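Local coordinates for protein Snx21 (Mus musculus, PDB 4YMR), which binds membranes enriched in phosphatidylinositol 3-phosphate and phosphatidylinositol 4,5-bisphosphate and may act at several stages of intracellular trafficking, at residues Leu81-Gly85 with Asp86-His90; Leu126-Thr129 with Pro130-Leu134. All blocks are in the same frame, centred on the assembly; numbering follows the deposited sequence.

This chain is the helical C-terminal PXB/TPR part of SNX21, here domain-swapped; the PX domain, which mediates phosphatidylinositol 3-phosphate binding, lies outside it. Both are local contacts at the surface: one at a helix end, one in a loop. Interaction 1 comes first, where helix 70-85 gives way to the loop before helix 93-106. Interaction 2 follows helix 112-122, in the proline-rich loop leading into helix 134-140. Their centres lie 18 Å apart, yet their edges meet: K87 O is 3.3 Å from L126 CD2, and P89 CG packs 3.7 Å from L126 CB. H90 and L134 contact the other chain, so both loops touch the second subunit of the domain-swapped assembly.

Interaction 1 (Leu81-Gly85 with Asp86-His90)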
loop_
_atom_site.group_PDB
_atom_site.type_symbol
_atom_site.label_atom_id
_atom_site.label_comp_id
_atom_site.label_asym_id
_atom_site.label_seq_id
_atom_site.Cartn_x
_atom_site.Cartn_y
_atom_site.Cartn_z
ATOM N N LEU A 81 -3.065 13.365 -4.826
ATOM C CA LEU A 81 -4.084 13.827 -3.890
ATOM C C LEU A 81 -5.454 13.252 -4.230
ATOM O O LEU A 81 -6.231 12.950 -3.331
ATOM C CB LEU A 81 -4.098 15.357 -3.821
ATOM C CG LEU A 81 -2.821 15.941 -3.209
ATOM C CD1 LEU A 81 -2.756 17.447 -3.359
ATOM C CD2 LEU A 81 -2.740 15.531 -1.744
ATOM N N GLN A 82 -5.740 13.092 -5.524
ATOM C CA GLN A 82 -6.917 12.339 -5.958
ATOM C C GLN A 82 -6.907 10.914 -5.429
ATOM O O GLN A 82 -7.860 10.486 -4.780
ATOM C CB GLN A 82 -7.018 12.304 -7.477
ATOM C CG GLN A 82 -7.385 13.603 -8.125
ATOM C CD GLN A 82 -7.305 13.514 -9.630
ATOM O OE1 GLN A 82 -7.277 12.410 -10.191
ATOM N NE2 GLN A 82 -7.253 14.683 -10.302
ATOM N N LEU A 83 -5.844 10.170 -5.718
ATOM C CA LEU A 83 -5.738 8.811 -5.184
ATOM C C LEU A 83 -5.920 8.791 -3.658
ATOM O O LEU A 83 -6.689 7.992 -3.139
ATOM C CB LEU A 83 -4.412 8.146 -5.587
ATOM C CG LEU A 83 -4.201 7.822 -7.067
ATOM C CD1 LEU A 83 -2.816 7.224 -7.294
ATOM C CD2 LEU A 83 -5.276 6.889 -7.591
ATOM N N LEU A 84 -5.223 9.686 -2.955
ATOM C CA LEU A 84 -5.312 9.771 -1.496
ATOM C C LEU A 84 -6.713 10.146 -1.014
ATOM O O LEU A 84 -7.146 9.720 0.046
ATOM C CB LEU A 84 -4.291 10.771 -0.935
ATOM C CG LEU A 84 -2.837 10.311 -0.976
ATOM C CD1 LEU A 84 -1.871 11.488 -0.814
ATOM C CD2 LEU A 84 -2.607 9.249 0.090
ATOM N N GLY A 85 -7.424 10.933 -1.800
ATOM C CA GLY A 85 -8.762 11.334 -1.424
ATOM C C GLY A 85 -9.823 10.307 -1.759
ATOM O O GLY A 85 -10.879 10.305 -1.141
ATOM N N ASP A 86 -9.562 9.435 -2.730
ATOM C CA ASP A 86 -10.565 8.449 -3.132
ATOM C C ASP A 86 -10.787 7.371 -2.064
ATOM O O ASP A 86 -9.891 7.053 -1.277
ATOM C CB ASP A 86 -10.234 7.841 -4.504
ATOM C CG ASP A 86 -10.366 8.862 -5.661
ATOM O OD1 ASP A 86 -11.078 9.880 -5.505
ATOM O OD2 ASP A 86 -9.749 8.642 -6.731
ATOM N N LYS A 87 -12.000 6.843 -2.011
ATOM C CA LYS A 87 -12.303 5.812 -1.031
ATOM C C LYS A 87 -11.933 4.466 -1.623
ATOM O O LYS A 87 -12.793 3.696 -2.060
ATOM C CB LYS A 87 -13.771 5.871 -0.578
ATOM C CG LYS A 87 -13.967 6.498 0.809
ATOM C CD LYS A 87 -15.361 7.107 1.000
ATOM C CE LYS A 87 -16.478 6.056 1.018
ATOM N NZ LYS A 87 -16.958 5.675 -0.345
ATOM N N ARG A 88 -10.627 4.213 -1.657
ATOM C CA ARG A 88 -10.101 2.966 -2.185
ATOM C C ARG A 88 -9.505 2.145 -1.056
ATOM O O ARG A 88 -8.458 2.503 -0.507
ATOM C CB ARG A 88 -9.085 3.211 -3.296
ATOM C CG ARG A 88 -9.617 2.849 -4.673
ATOM C CD ARG A 88 -8.571 3.092 -5.734
ATOM N NE ARG A 88 -8.349 4.517 -5.965
ATOM C CZ ARG A 88 -8.895 5.202 -6.966
ATOM N NH1 ARG A 88 -9.695 4.590 -7.831
ATOM N NH2 ARG A 88 -8.637 6.497 -7.104
ATOM N N PRO A 89 -10.175 1.020 -0.749
ATOM C CA PRO A 89 -10.143 0.182 0.458
ATOM C C PRO A 89 -8.806 -0.457 0.817
ATOM O O PRO A 89 -8.581 -0.659 2.014
ATOM C CB PRO A 89 -11.168 -0.922 0.147
ATOM C CG PRO A 89 -12.005 -0.382 -0.972
ATOM C CD PRO A 89 -11.070 0.453 -1.769
ATOM N N HIS A 90 -7.965 -0.730 -0.181
ATOM C CA HIS A 90 -6.795 -1.627 -0.082
ATOM C C HIS A 90 -7.251 -3.052 -0.412
ATOM O O HIS A 90 -8.188 -3.577 0.207
ATOM C CB HIS A 90 -6.064 -1.573 1.274
ATOM C CG HIS A 90 -4.721 -2.252 1.283
ATOM N ND1 HIS A 90 -4.533 -3.562 0.891
ATOM C CD2 HIS A 90 -3.505 -1.798 1.671
ATOM C CE1 HIS A 90 -3.255 -3.877 1.010
ATOM N NE2 HIS A 90 -2.612 -2.833 1.489
#
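The guanidinium of R88 meets the methyl CD2 of L83 obliquely, with neither its face nor its edge turned squarely to it: NH2 comes to 3.4 Å from L83 CD2, while CZ stays at 4.0 Å from the same L83 CD2. The same NH2 forms a salt bridge with D86 OD2, although R88 is poorly ordered and the very short modelled separation is doubtful. A face of the D86 carboxylate lies against the carbonyl oxygen of Q82, which sits over D86 CG at 3.1 Å, nearly evenly placed between OD1 and OD2. These oxygens are all acceptors, so this approach is packing without a bond. D86 CG stands anti to its own carbonyl carbon (chi1 -68°), which folds the carboxylate back along the helix end. The backbone marks that end. D86 N gives its hydrogen to Q82 O at 2.9 Å, closing the last helical turn of helix 70-85, and makes a weak second bond to L83 O at 3.2 Å. D86 then leaves helical geometry, and K87 forms the centre of an inverse gamma turn whose weak bond runs from R88 N to D86 O over 3.0 Å. This turn and the bend of the arginine chain at chi3 (-71°) bring R88 back toward the helix. L83 also packs on P53 and L57 of helix 52-66. Farther along the loop, H90 caps F92 N through ND1, while its NE2 hydrogen-bonds D51 of the second subunit.

Interaction 2 (Leu126-Thr129 with Pro130-Leu134); sequences LTST and PPPSL
A proline-rich connection between helices 112-122 and 134-140 turns back on itself here, so that T127 OG1 lies by the rings of P131 and P132, and S128 OG reaches the carbonyl of P130. As modelled, this hydroxyl bridges the bend: S128 OG donates to P130 O at 3.0 Å, tilted 30° from the carbonyl plane. A chi1 of 43° sets OG between the backbone N and the carbonyl carbon of the serine, on the side of the returning chain. P130 is strained in the model, its phi unusual for a proline and the T129-P130 peptide twisted well away from planar, so the detail of the turn is uncertain. The S128 and P131 CA atoms are 4.7 Å apart, but the backbone nitrogen of P131, a tertiary amide, carries no hydrogen. S128 O therefore lies 3.0 Å from P131 N without a bond between them; S128 O also receives a weak hydrogen bond from Q122 NE2. Beyond the bend, P131 and P132 have the extended backbone angles of a polyproline II segment. CD of P132 rests against two hydroxyls, T127 OG1 at 3.6 Å and S128 OG at 3.6 Å. T127 OG1 also touches P131 CB, at 4.0 Å, and points to the prolines because it stands opposite the threonine N (chi1 -159°). Elsewhere, P131 packs on L118 and Q122 of helix 112-122, while T127 touches A94 of helix 93-106. S133 then serves as N-cap of helix 134-140, with its OG bonded to E136 N, and buried L134 packs on F96 and on V62 of the second subunit.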
loop_
_atom_site.group_PDB
_atom_site.type_symbol
_atom_site.label_atom_id
_atom_site.label_comp_id
_atom_site.label_asym_id
_atom_site.label_seq_id
_atom_site.Cartn_x
_atom_site.Cartn_y
_atom_site.Cartn_z
ATOM N N LEU A 126 -17.171 -1.319 -4.090
ATOM C CA LEU A 126 -15.712 -1.343 -3.893
ATOM C C LEU A 126 -15.025 -2.717 -3.975
ATOM O O LEU A 126 -13.790 -2.808 -3.962
ATOM C CB LEU A 126 -15.332 -0.606 -2.605
ATOM C CG LEU A 126 -15.888 0.817 -2.671
ATOM C CD1 LEU A 126 -16.064 1.432 -1.294
ATOM C CD2 LEU A 126 -15.002 1.692 -3.553
ATOM N N THR A 127 -15.824 -3.777 -4.065
ATOM C CA THR A 127 -15.293 -5.123 -4.237
ATOM C C THR A 127 -16.394 -6.004 -4.838
ATOM O O THR A 127 -17.570 -5.661 -4.779
ATOM C CB THR A 127 -14.801 -5.713 -2.881
ATOM O OG1 THR A 127 -13.869 -6.777 -3.111
ATOM C CG2 THR A 127 -15.968 -6.226 -2.058
ATOM N N SER A 128 -16.021 -7.143 -5.409
ATOM C CA SER A 128 -16.999 -8.039 -6.020
ATOM C C SER A 128 -17.818 -8.801 -4.984
ATOM O O SER A 128 -17.313 -9.106 -3.905
ATOM C CB SER A 128 -16.288 -9.033 -6.941
ATOM O OG SER A 128 -15.109 -9.538 -6.349
ATOM N N THR A 129 -19.079 -9.103 -5.280
ATOM C CA THR A 129 -19.708 -10.200 -4.551
ATOM C C THR A 129 -19.029 -11.456 -5.135
ATOM O O THR A 129 -18.475 -11.388 -6.235
ATOM C CB THR A 129 -21.259 -10.130 -4.556
ATOM O OG1 THR A 129 -21.648 -8.866 -4.002
ATOM C CG2 THR A 129 -21.854 -11.207 -3.661
ATOM N N PRO A 130 -19.103 -12.597 -4.439
ATOM C CA PRO A 130 -17.858 -13.164 -3.901
ATOM C C PRO A 130 -16.626 -12.264 -4.132
ATOM O O PRO A 130 -16.176 -12.071 -5.259
ATOM C CB PRO A 130 -17.758 -14.510 -4.605
ATOM C CG PRO A 130 -19.179 -14.934 -4.743
ATOM C CD PRO A 130 -19.952 -13.654 -5.027
ATOM N N PRO A 131 -16.080 -11.708 -3.043
ATOM C CA PRO A 131 -14.842 -10.916 -3.064
ATOM C C PRO A 131 -13.670 -11.823 -3.411
ATOM O O PRO A 131 -13.814 -13.036 -3.299
ATOM C CB PRO A 131 -14.724 -10.416 -1.621
ATOM C CG PRO A 131 -15.515 -11.399 -0.801
ATOM C CD PRO A 131 -16.620 -11.888 -1.686
ATOM N N PRO A 132 -12.531 -11.256 -3.839
ATOM C CA PRO A 132 -11.332 -12.071 -4.072
ATOM C C PRO A 132 -10.937 -12.759 -2.782
ATOM O O PRO A 132 -11.332 -12.317 -1.709
ATOM C CB PRO A 132 -10.263 -11.034 -4.436
ATOM C CG PRO A 132 -11.014 -9.876 -4.942
ATOM C CD PRO A 132 -12.291 -9.835 -4.138
ATOM N N SER A 133 -10.172 -13.831 -2.861
ATOM C CA SER A 133 -9.868 -14.539 -1.633
ATOM C C SER A 133 -8.435 -14.284 -1.211
ATOM O O SER A 133 -7.623 -13.783 -1.991
ATOM C CB SER A 133 -10.153 -16.036 -1.750
ATOM O OG SER A 133 -9.134 -16.680 -2.474
ATOM N N LEU A 134 -8.153 -14.632 0.041
ATOM C CA LEU A 134 -6.836 -14.492 0.628
ATOM C C LEU A 134 -5.817 -15.270 -0.192
ATOM O O LEU A 134 -4.744 -14.766 -0.519
ATOM C CB LEU A 134 -6.890 -14.980 2.071
ATOM C CG LEU A 134 -6.290 -14.083 3.147
ATOM C CD1 LEU A 134 -6.574 -12.629 2.887
ATOM C CD2 LEU A 134 -6.815 -14.495 4.505
#